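Pesticidal crystal protein Cry4Aa (Bacillus thuringiensis, PDB 2C9K) is a mosquito-larvicidal crystal toxin that binds midgut epithelial cells of insects and brings about their colloid-osmotic lysis by forming pores. Local coordinates at residues E262-N268 against Q449-W455; W295-F301 against I433-I437; T314-N318 against K330-N336. One frame throughout, in Å; residues are numbered along the deposited sequence.

In the fold
Beyond the N-terminal helical domain, the chain enters the middle domain, associated in Cry toxins with receptor recognition, through strand 262-267. Contact 1 pairs this strand with 450-457, closing a loop that holds most of the domain. Inside that loop lies contact 2, where strand 294-303 packs against strand 432-440; inside that again lies contact 3, the hairpin of strands 313-322 and 329-335. The three are thus nested, and none crosses another. Contact 1 joins an outer strand to the middle one of the three-stranded sheet and contact 3 forms the edge of a four-stranded one, while contact 2 packs the two sheets together. Hydrogen bonds from His316 and Asn318 to Ile437 O add to this join.

Contact 1 (E262-N268 against Q449-W455); sequences EIYQVLN and QVYTFAW
Gln265 lays its side chain against the indole of Trp455, two residues off the directly paired Phe453. With CG anti to the carbonyl carbon (chi1 -64°), the extended chain carries the amide to the nitrogen side of the Trp455 indole. Its plane stands 73° from that of the indole, and OE1 ends 3.1 Å from Trp455 NE1; the same oxygen accepts a bond from Gly408 N. Alongside, Leu267 and Tyr451 point the same way, Leu267 CD2 lying 3.9 Å from Tyr451 CD1, while Leu267 CB comes to the edge of the Phe453 ring, 4.2 Å from CE1. Beneath these side chains the backbones form an antiparallel pair in the three-stranded sheet of the toxin's beta-prism domain, with Ile263, Gln265 and Leu267 bonded to Trp455, Phe453 and Tyr451 in both directions. Leu267 N to Tyr451 O is 2.8 Å. The opposite face carries Tyr264, Val266, Thr452 and Ala454. There Ala454 CB sits obliquely to the Tyr264 ring, 4.0 Å from CE2, and Val266 CG2 meets Val450 CG1 at 3.9 Å. Val266 and Ile263 also touch helix 222-240 of the N-terminal domain. Past the last pair, Asn268 ND2 bonds to Gln449 O at 3.3 Å, nearly in line with the carbonyl and close to the plane of its own amide; its second acceptor is Asn371 O. Glu262 OE2 is hydrogen-bonded to Ser435 OG and forms a salt bridge with Arg288.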
loop_
_atom_site.group_PDB
_atom_site.type_symbol
_atom_site.label_atom_id
_atom_site.label_comp_id
_atom_site.label_asym_id
_atom_site.label_seq_id
_atom_site.Cartn_x
_atom_site.Cartn_y
_atom_site.Cartn_z
ATOM N N GLU A 262 2.392 0.607 -5.709
ATOM C CA GLU A 262 3.514 -0.285 -6.008
ATOM C C GLU A 262 4.718 0.097 -5.156
ATOM O O GLU A 262 4.870 1.255 -4.763
ATOM C CB GLU A 262 3.952 -0.184 -7.479
ATOM C CG GLU A 262 3.068 -0.903 -8.490
ATOM C CD GLU A 262 3.670 -0.944 -9.892
ATOM O OE1 GLU A 262 3.907 0.125 -10.487
ATOM O OE2 GLU A 262 3.909 -2.053 -10.404
ATOM N N ILE A 263 5.566 -0.879 -4.857
ATOM C CA ILE A 263 6.789 -0.616 -4.111
ATOM C C ILE A 263 7.876 -1.387 -4.842
ATOM O O ILE A 263 7.588 -2.380 -5.501
ATOM C CB ILE A 263 6.690 -1.038 -2.625
ATOM C CG1 ILE A 263 6.408 -2.531 -2.502
ATOM C CG2 ILE A 263 5.627 -0.194 -1.928
ATOM C CD1 ILE A 263 6.348 -3.005 -1.061
ATOM N N TYR A 264 9.117 -0.925 -4.743
ATOM C CA TYR A 264 10.215 -1.550 -5.476
ATOM C C TYR A 264 11.406 -1.975 -4.637
ATOM O O TYR A 264 11.733 -1.353 -3.627
ATOM C CB TYR A 264 10.734 -0.590 -6.564
ATOM C CG TYR A 264 9.667 0.095 -7.400
ATOM C CD1 TYR A 264 8.891 1.117 -6.872
ATOM C CD2 TYR A 264 9.444 -0.278 -8.727
ATOM C CE1 TYR A 264 7.922 1.755 -7.636
ATOM C CE2 TYR A 264 8.479 0.351 -9.501
ATOM C CZ TYR A 264 7.718 1.370 -8.951
ATOM O OH TYR A 264 6.746 2.002 -9.707
ATOM N N GLN A 265 12.057 -3.042 -5.087
ATOM C CA GLN A 265 13.258 -3.561 -4.447
ATOM C C GLN A 265 14.263 -3.503 -5.600
ATOM O O GLN A 265 13.890 -3.743 -6.750
ATOM C CB GLN A 265 13.029 -5.001 -3.966
ATOM C CG GLN A 265 11.954 -5.128 -2.881
ATOM C CD GLN A 265 11.734 -6.567 -2.402
ATOM O OE1 GLN A 265 11.763 -7.510 -3.192
ATOM N NE2 GLN A 265 11.488 -6.731 -1.107
ATOM N N VAL A 266 15.522 -3.171 -5.330
ATOM C CA VAL A 266 16.476 -3.065 -6.433
ATOM C C VAL A 266 17.690 -3.999 -6.420
ATOM O O VAL A 266 18.127 -4.475 -5.373
ATOM C CB VAL A 266 16.926 -1.575 -6.611
ATOM C CG1 VAL A 266 16.443 -0.746 -5.435
ATOM C CG2 VAL A 266 18.432 -1.478 -6.772
ATOM N N LEU A 267 18.218 -4.260 -7.613
ATOM C CA LEU A 267 19.364 -5.137 -7.788
ATOM C C LEU A 267 20.478 -4.437 -8.557
ATOM O O LEU A 267 20.213 -3.716 -9.530
ATOM C CB LEU A 267 18.940 -6.406 -8.542
ATOM C CG LEU A 267 20.030 -7.318 -9.130
ATOM C CD1 LEU A 267 20.882 -7.933 -8.024
ATOM C CD2 LEU A 267 19.370 -8.402 -9.960
ATOM N N ASN A 268 21.715 -4.666 -8.106
ATOM C CA ASN A 268 22.939 -4.118 -8.697
ATOM C C ASN A 268 23.133 -2.617 -8.570
ATOM O O ASN A 268 23.801 -1.998 -9.397
ATOM C CB ASN A 268 23.054 -4.504 -10.171
ATOM C CG ASN A 268 23.343 -5.973 -10.362
ATOM O OD1 ASN A 268 23.909 -6.636 -9.482
ATOM N ND2 ASN A 268 22.972 -6.494 -11.521
ATOM N N GLN A 449 23.847 -3.101 -15.409
ATOM C CA GLN A 449 22.413 -2.856 -15.513
ATOM C C GLN A 449 21.820 -3.021 -14.116
ATOM O O GLN A 449 22.175 -3.957 -13.396
ATOM C CB GLN A 449 21.805 -3.877 -16.470
ATOM C CG GLN A 449 20.387 -3.603 -16.899
ATOM C CD GLN A 449 19.842 -4.704 -17.801
ATOM O OE1 GLN A 449 18.701 -4.642 -18.263
ATOM N NE2 GLN A 449 20.657 -5.719 -18.052
ATOM N N VAL A 450 20.944 -2.096 -13.731
ATOM C CA VAL A 450 20.285 -2.133 -12.421
ATOM C C VAL A 450 18.805 -2.467 -12.609
ATOM O O VAL A 450 18.122 -1.850 -13.433
ATOM C CB VAL A 450 20.378 -0.772 -11.696
ATOM C CG1 VAL A 450 19.527 -0.794 -10.453
ATOM C CG2 VAL A 450 21.809 -0.480 -11.319
ATOM N N TYR A 451 18.306 -3.437 -11.850
ATOM C CA TYR A 451 16.904 -3.814 -11.971
ATOM C C TYR A 451 16.112 -3.406 -10.740
ATOM O O TYR A 451 16.674 -3.136 -9.679
ATOM C CB TYR A 451 16.746 -5.332 -12.135
ATOM C CG TYR A 451 17.496 -5.972 -13.288
ATOM C CD1 TYR A 451 18.856 -6.271 -13.189
ATOM C CD2 TYR A 451 16.831 -6.326 -14.459
ATOM C CE1 TYR A 451 19.532 -6.911 -14.226
ATOM C CE2 TYR A 451 17.492 -6.961 -15.497
ATOM C CZ TYR A 451 18.841 -7.254 -15.380
ATOM O OH TYR A 451 19.489 -7.903 -16.412
ATOM N N THR A 452 14.799 -3.366 -10.896
ATOM C CA THR A 452 13.902 -3.067 -9.797
ATOM C C THR A 452 12.737 -4.016 -9.980
ATOM O O THR A 452 12.291 -4.260 -11.103
ATOM C CB THR A 452 13.371 -1.634 -9.840
ATOM O OG1 THR A 452 12.957 -1.326 -11.169
ATOM C CG2 THR A 452 14.428 -0.652 -9.388
ATOM N N PHE A 453 12.261 -4.574 -8.879
ATOM C CA PHE A 453 11.141 -5.495 -8.927
ATOM C C PHE A 453 9.954 -4.811 -8.271
ATOM O O PHE A 453 10.009 -4.444 -7.102
ATOM C CB PHE A 453 11.512 -6.796 -8.209
ATOM C CG PHE A 453 12.680 -7.519 -8.841
ATOM C CD1 PHE A 453 13.984 -7.061 -8.661
ATOM C CD2 PHE A 453 12.467 -8.617 -9.678
ATOM C CE1 PHE A 453 15.056 -7.679 -9.307
ATOM C CE2 PHE A 453 13.533 -9.239 -10.327
ATOM C CZ PHE A 453 14.827 -8.769 -10.142
ATOM N N ALA A 454 8.899 -4.606 -9.051
ATOM C CA ALA A 454 7.686 -3.950 -8.574
ATOM C C ALA A 454 6.806 -4.949 -7.841
ATOM O O ALA A 454 6.682 -6.095 -8.257
ATOM C CB ALA A 454 6.929 -3.360 -9.744
ATOM N N TRP A 455 6.191 -4.503 -6.755
ATOM C CA TRP A 455 5.327 -5.354 -5.960
ATOM C C TRP A 455 4.044 -4.635 -5.586
ATOM O O TRP A 455 4.080 -3.517 -5.096
ATOM C CB TRP A 455 6.047 -5.785 -4.676
ATOM C CG TRP A 455 7.307 -6.560 -4.910
ATOM C CD1 TRP A 455 8.573 -6.067 -4.976
ATOM C CD2 TRP A 455 7.411 -7.971 -5.151
ATOM N NE1 TRP A 455 9.462 -7.080 -5.247
ATOM C CE2 TRP A 455 8.773 -8.258 -5.360
ATOM C CE3 TRP A 455 6.481 -9.018 -5.211
ATOM C CZ2 TRP A 455 9.232 -9.549 -5.624
ATOM C CZ3 TRP A 455 6.939 -10.303 -5.472
ATOM C CH2 TRP A 455 8.301 -10.556 -5.675
#

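Contact 2 (W295-F301 against I433-I437)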
loop_
_atom_site.group_PDB
_atom_site.type_symbol
_atom_site.label_atom_id
_atom_site.label_comp_id
_atom_site.label_asym_id
_atom_site.label_seq_id
_atom_site.Cartn_x
_atom_site.Cartn_y
_atom_site.Cartn_z
ATOM N N TRP A 295 -1.857 -6.138 -14.055
ATOM C CA TRP A 295 -1.541 -7.495 -13.631
ATOM C C TRP A 295 -0.480 -8.066 -14.577
ATOM O O TRP A 295 -0.564 -7.910 -15.792
ATOM C CB TRP A 295 -2.796 -8.356 -13.646
ATOM C CG TRP A 295 -3.880 -7.803 -12.807
ATOM C CD1 TRP A 295 -4.875 -6.949 -13.197
ATOM C CD2 TRP A 295 -4.094 -8.062 -11.424
ATOM N NE1 TRP A 295 -5.703 -6.667 -12.136
ATOM C CE2 TRP A 295 -5.245 -7.340 -11.035
ATOM C CE3 TRP A 295 -3.427 -8.834 -10.471
ATOM C CZ2 TRP A 295 -5.742 -7.372 -9.734
ATOM C CZ3 TRP A 295 -3.923 -8.863 -9.180
ATOM C CH2 TRP A 295 -5.071 -8.137 -8.823
ATOM N N LEU A 296 0.519 -8.725 -14.011
ATOM C CA LEU A 296 1.611 -9.278 -14.797
ATOM C C LEU A 296 1.257 -10.555 -15.535
ATOM O O LEU A 296 1.131 -11.604 -14.913
ATOM C CB LEU A 296 2.802 -9.549 -13.876
ATOM C CG LEU A 296 4.109 -9.971 -14.542
ATOM C CD1 LEU A 296 4.566 -8.863 -15.508
ATOM C CD2 LEU A 296 5.161 -10.235 -13.469
ATOM N N ASP A 297 1.113 -10.476 -16.857
ATOM C CA ASP A 297 0.799 -11.665 -17.664
ATOM C C ASP A 297 1.999 -12.601 -17.808
ATOM O O ASP A 297 1.883 -13.809 -17.582
ATOM C CB ASP A 297 0.326 -11.274 -19.066
ATOM C CG ASP A 297 -1.101 -10.818 -19.083
ATOM O OD1 ASP A 297 -1.879 -11.361 -18.276
ATOM O OD2 ASP A 297 -1.454 -9.940 -19.897
ATOM N N SER A 298 3.146 -12.042 -18.192
ATOM C CA SER A 298 4.351 -12.850 -18.361
ATOM C C SER A 298 5.652 -12.049 -18.341
ATOM O O SER A 298 5.660 -10.844 -18.589
ATOM C CB SER A 298 4.269 -13.636 -19.674
ATOM O OG SER A 298 4.164 -12.763 -20.789
ATOM N N LEU A 299 6.745 -12.745 -18.037
ATOM C CA LEU A 299 8.086 -12.170 -18.006
ATOM C C LEU A 299 8.842 -12.743 -19.209
ATOM O O LEU A 299 8.899 -13.950 -19.402
ATOM C CB LEU A 299 8.778 -12.549 -16.699
ATOM C CG LEU A 299 8.848 -11.474 -15.614
ATOM C CD1 LEU A 299 7.664 -10.539 -15.716
ATOM C CD2 LEU A 299 8.909 -12.145 -14.248
ATOM N N ASN A 300 9.423 -11.873 -20.020
ATOM C CA ASN A 300 10.121 -12.317 -21.220
ATOM C C ASN A 300 11.577 -11.868 -21.259
ATOM O O ASN A 300 11.865 -10.708 -21.541
ATOM C CB ASN A 300 9.370 -11.783 -22.437
ATOM C CG ASN A 300 7.880 -12.072 -22.367
ATOM O OD1 ASN A 300 7.424 -13.151 -22.748
ATOM N ND2 ASN A 300 7.115 -11.115 -21.854
ATOM N N PHE A 301 12.489 -12.797 -20.979
ATOM C CA PHE A 301 13.924 -12.517 -20.974
ATOM C C PHE A 301 14.653 -13.165 -22.148
ATOM O O PHE A 301 14.560 -14.374 -22.352
ATOM C CB PHE A 301 14.563 -13.019 -19.676
ATOM C CG PHE A 301 14.243 -12.186 -18.476
ATOM C CD1 PHE A 301 12.957 -12.166 -17.947
ATOM C CD2 PHE A 301 15.228 -11.411 -17.875
ATOM C CE1 PHE A 301 12.656 -11.383 -16.829
ATOM C CE2 PHE A 301 14.939 -10.623 -16.758
ATOM C CZ PHE A 301 13.653 -10.609 -16.234
ATOM N N ILE A 433 2.683 -9.415 -4.480
ATOM C CA ILE A 433 2.886 -10.218 -5.684
ATOM C C ILE A 433 3.692 -9.393 -6.691
ATOM O O ILE A 433 3.570 -8.163 -6.734
ATOM C CB ILE A 433 1.543 -10.600 -6.359
ATOM C CG1 ILE A 433 0.880 -9.344 -6.942
ATOM C CG2 ILE A 433 0.634 -11.323 -5.358
ATOM C CD1 ILE A 433 -0.337 -9.639 -7.789
ATOM N N LEU A 434 4.502 -10.057 -7.506
ATOM C CA LEU A 434 5.310 -9.345 -8.494
ATOM C C LEU A 434 4.392 -8.640 -9.484
ATOM O O LEU A 434 3.378 -9.196 -9.890
ATOM C CB LEU A 434 6.236 -10.309 -9.247
ATOM C CG LEU A 434 7.218 -9.539 -10.135
ATOM C CD1 LEU A 434 8.198 -8.790 -9.247
ATOM C CD2 LEU A 434 7.954 -10.480 -11.068
ATOM N N SER A 435 4.736 -7.430 -9.893
ATOM C CA SER A 435 3.866 -6.734 -10.826
ATOM C C SER A 435 4.575 -6.192 -12.052
ATOM O O SER A 435 3.934 -5.889 -13.050
ATOM C CB SER A 435 3.147 -5.589 -10.112
ATOM O OG SER A 435 4.057 -4.588 -9.708
ATOM N N PHE A 436 5.898 -6.096 -11.983
ATOM C CA PHE A 436 6.678 -5.534 -13.085
ATOM C C PHE A 436 8.185 -5.596 -12.794
ATOM O O PHE A 436 8.601 -5.662 -11.633
ATOM C CB PHE A 436 6.285 -4.064 -13.250
ATOM C CG PHE A 436 6.426 -3.535 -14.643
ATOM C CD1 PHE A 436 5.477 -3.846 -15.617
ATOM C CD2 PHE A 436 7.468 -2.670 -14.967
ATOM C CE1 PHE A 436 5.557 -3.298 -16.889
ATOM C CE2 PHE A 436 7.557 -2.114 -16.244
ATOM C CZ PHE A 436 6.597 -2.428 -17.206
ATOM N N ILE A 437 8.996 -5.570 -13.850
ATOM C CA ILE A 437 10.453 -5.563 -13.704
ATOM C C ILE A 437 11.060 -4.562 -14.685
ATOM O O ILE A 437 11.086 -4.826 -15.879
ATOM C CB ILE A 437 11.080 -6.933 -13.987
ATOM C CG1 ILE A 437 10.666 -7.940 -12.914
ATOM C CG2 ILE A 437 12.589 -6.804 -13.999
ATOM C CD1 ILE A 437 11.295 -9.316 -13.094
HETATM O O HOH W 1 1.077 -8.639 -11.314
#
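Leu296 and Leu434 share one conformation, each with CG turned away from the backbone N (chi1 -173° in Leu296), and the two side chains meet methyl to methyl, CD2 to CD2 at 3.7 Å. Leu434 CD2 is at the same time 3.7 Å from Leu299 CD2, so one methyl rests against two leucines of strand 294-303. Ile437 sets CG1 anti to its carbonyl carbon (chi1 -67°) and runs on extended, which sends CD1 forward to two partners: it is 3.9 Å from Leu299 CD2, where the side chains are about perpendicular, and it lies at the edge of the Phe301 ring, 4.1 Å from CZ. At the other end, Ile433 CD1 touches the six-membered ring of Trp295 at CZ3 (3.9 Å), while the indole nitrogen bonds to Thr323.

The strand segments run at 71° to each other, too steep for direct sheet pairing. A single water spans them where they come close, accepting from Leu296 N at 2.8 Å and donating to Leu434 O at 2.8 Å, so both buried backbone groups find a partner. A classic beta bulge at Asp297 and Ser298 lets Leu296 and Leu299, three residues apart, both turn toward 433-437. Leu299 and Leu434 also touch Ile354 of strand 353-362, so a third sheet takes part in the same apolar packing. Side chains of three antiparallel sheets meeting about a common interior are the hallmark of the beta-prism, the fold of the middle domain in three-domain Cry toxins.

Contact 3 (T314-N318 against K330-N336); sequences TSHYN and KSSVFGN
Lys330 stretches its fully extended side chain toward the ring of Tyr317. CB passes 4.2 Å from Asn318 O, and CG comes 3.8 Å from Tyr317 CD1. CD carries the chain on to CE, which settles above the middle of the ring, 3.6 Å from the centroid, as a CH-pi contact. At the tip, NZ stays over the same face, 4.4 Å from the centroid and 10° off the normal, a cation-pi interaction.

One residue on, Ser331 takes the place of a regular backbone partner. Its OG, held between the backbone N and the carbonyl carbon (chi1 73°), accepts an almost straight bond from Asn318 N at 2.6 Å, takes a weak one from Asn318 ND2, and donates to Ser332 O; its own N bonds to Asn318 O at 2.7 Å. His316 and Phe334 form an antiparallel hydrogen-bonded pair, though the bond from Phe334 N to His316 O is weak. Their rings are near parallel, with planes 24° apart, but slid until they barely overlap; Phe334 CD1 lies over the His316 face, 3.7 Å from NE2. That nitrogen bonds to Ile437 O, as does Asn318 ND2, and His316 also stacks with Phe301. The pair forms a beta hairpin whose second strand is broken by a bulge or short loop, at the edge of a four-stranded antiparallel sheet with the Greek-key order of the Cry prism domain.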
loop_
_atom_site.group_PDB
_atom_site.type_symbol
_atom_site.label_atom_id
_atom_site.label_comp_id
_atom_site.label_asym_id
_atom_site.label_seq_id
_atom_site.Cartn_x
_atom_site.Cartn_y
_atom_site.Cartn_z
ATOM N N THR A 314 20.194 -10.977 -21.887
ATOM C CA THR A 314 20.574 -9.765 -22.564
ATOM C C THR A 314 19.628 -8.610 -22.302
ATOM O O THR A 314 20.063 -7.505 -21.983
ATOM C CB THR A 314 20.650 -10.043 -24.063
ATOM O OG1 THR A 314 22.003 -10.372 -24.399
ATOM C CG2 THR A 314 20.170 -8.862 -24.877
ATOM N N SER A 315 18.334 -8.879 -22.439
ATOM C CA SER A 315 17.304 -7.859 -22.262
ATOM C C SER A 315 15.987 -8.508 -21.839
ATOM O O SER A 315 15.928 -9.724 -21.662
ATOM C CB SER A 315 17.110 -7.126 -23.588
ATOM O OG SER A 315 16.924 -8.067 -24.634
ATOM N N HIS A 316 14.934 -7.709 -21.676
ATOM C CA HIS A 316 13.643 -8.269 -21.297
ATOM C C HIS A 316 12.493 -7.300 -21.482
ATOM O O HIS A 316 12.703 -6.126 -21.752
ATOM C CB HIS A 316 13.662 -8.740 -19.838
ATOM C CG HIS A 316 13.551 -7.631 -18.841
ATOM N ND1 HIS A 316 14.567 -6.730 -18.609
ATOM C CD2 HIS A 316 12.544 -7.284 -18.005
ATOM C CE1 HIS A 316 14.193 -5.879 -17.671
ATOM N NE2 HIS A 316 12.970 -6.193 -17.287
ATOM N N TYR A 317 11.274 -7.812 -21.364
ATOM C CA TYR A 317 10.078 -6.986 -21.463
ATOM C C TYR A 317 8.941 -7.670 -20.704
ATOM O O TYR A 317 8.974 -8.880 -20.487
ATOM C CB TYR A 317 9.708 -6.708 -22.936
ATOM C CG TYR A 317 9.260 -7.900 -23.755
ATOM C CD1 TYR A 317 7.986 -8.446 -23.594
ATOM C CD2 TYR A 317 10.115 -8.487 -24.686
ATOM C CE1 TYR A 317 7.577 -9.548 -24.335
ATOM C CE2 TYR A 317 9.718 -9.592 -25.435
ATOM C CZ TYR A 317 8.448 -10.122 -25.254
ATOM O OH TYR A 317 8.060 -11.237 -25.968
ATOM N N ASN A 318 7.960 -6.887 -20.274
ATOM C CA ASN A 318 6.820 -7.403 -19.515
ATOM C C ASN A 318 5.550 -7.401 -20.356
ATOM O O ASN A 318 5.374 -6.535 -21.220
ATOM C CB ASN A 318 6.543 -6.522 -18.287
ATOM C CG ASN A 318 7.749 -6.353 -17.391
ATOM O OD1 ASN A 318 7.998 -7.174 -16.511
ATOM N ND2 ASN A 318 8.505 -5.281 -17.607
ATOM N N LYS A 330 2.196 -4.643 -23.769
ATOM C CA LYS A 330 3.596 -5.024 -23.676
ATOM C C LYS A 330 4.424 -3.831 -23.212
ATOM O O LYS A 330 4.144 -2.692 -23.569
ATOM C CB LYS A 330 4.086 -5.509 -25.039
ATOM C CG LYS A 330 5.535 -5.935 -25.077
ATOM C CD LYS A 330 5.991 -6.091 -26.514
ATOM C CE LYS A 330 7.450 -6.499 -26.609
ATOM N NZ LYS A 330 7.890 -6.634 -28.031
ATOM N N SER A 331 5.447 -4.095 -22.413
ATOM C CA SER A 331 6.290 -3.019 -21.909
ATOM C C SER A 331 7.438 -2.746 -22.862
ATOM O O SER A 331 7.494 -3.306 -23.963
ATOM C CB SER A 331 6.876 -3.391 -20.550
ATOM O OG SER A 331 7.886 -4.362 -20.719
ATOM N N SER A 332 8.356 -1.881 -22.435
ATOM C CA SER A 332 9.518 -1.568 -23.255
ATOM C C SER A 332 10.457 -2.747 -23.153
ATOM O O SER A 332 10.311 -3.586 -22.271
ATOM C CB SER A 332 10.234 -0.317 -22.748
ATOM O OG SER A 332 9.465 0.845 -22.993
ATOM N N VAL A 333 11.413 -2.827 -24.063
ATOM C CA VAL A 333 12.366 -3.913 -23.995
ATOM C C VAL A 333 13.587 -3.319 -23.327
ATOM O O VAL A 333 14.403 -2.678 -23.980
ATOM C CB VAL A 333 12.744 -4.441 -25.397
ATOM C CG1 VAL A 333 13.823 -5.503 -25.278
ATOM C CG2 VAL A 333 11.523 -5.030 -26.078
ATOM N N PHE A 334 13.695 -3.498 -22.018
ATOM C CA PHE A 334 14.841 -2.976 -21.292
ATOM C C PHE A 334 16.053 -3.816 -21.678
ATOM O O PHE A 334 15.906 -4.865 -22.300
ATOM C CB PHE A 334 14.600 -3.063 -19.782
ATOM C CG PHE A 334 13.284 -2.484 -19.343
ATOM C CD1 PHE A 334 12.121 -3.240 -19.407
ATOM C CD2 PHE A 334 13.205 -1.180 -18.871
ATOM C CE1 PHE A 334 10.895 -2.707 -19.002
ATOM C CE2 PHE A 334 11.984 -0.641 -18.466
ATOM C CZ PHE A 334 10.830 -1.413 -18.532
ATOM N N GLY A 335 17.246 -3.352 -21.318
ATOM C CA GLY A 335 18.455 -4.091 -21.645
ATOM C C GLY A 335 19.017 -3.788 -23.022
ATOM O O GLY A 335 18.649 -2.805 -23.658
ATOM N N ASN A 336 19.920 -4.638 -23.491
ATOM C CA ASN A 336 20.525 -4.447 -24.797
ATOM C C ASN A 336 20.191 -5.639 -25.675
ATOM O O ASN A 336 21.009 -6.530 -25.865
ATOM C CB ASN A 336 22.036 -4.310 -24.652
ATOM C CG ASN A 336 22.704 -3.903 -25.940
ATOM O OD1 ASN A 336 23.919 -3.724 -25.990
ATOM N ND2 ASN A 336 21.915 -3.750 -26.996
#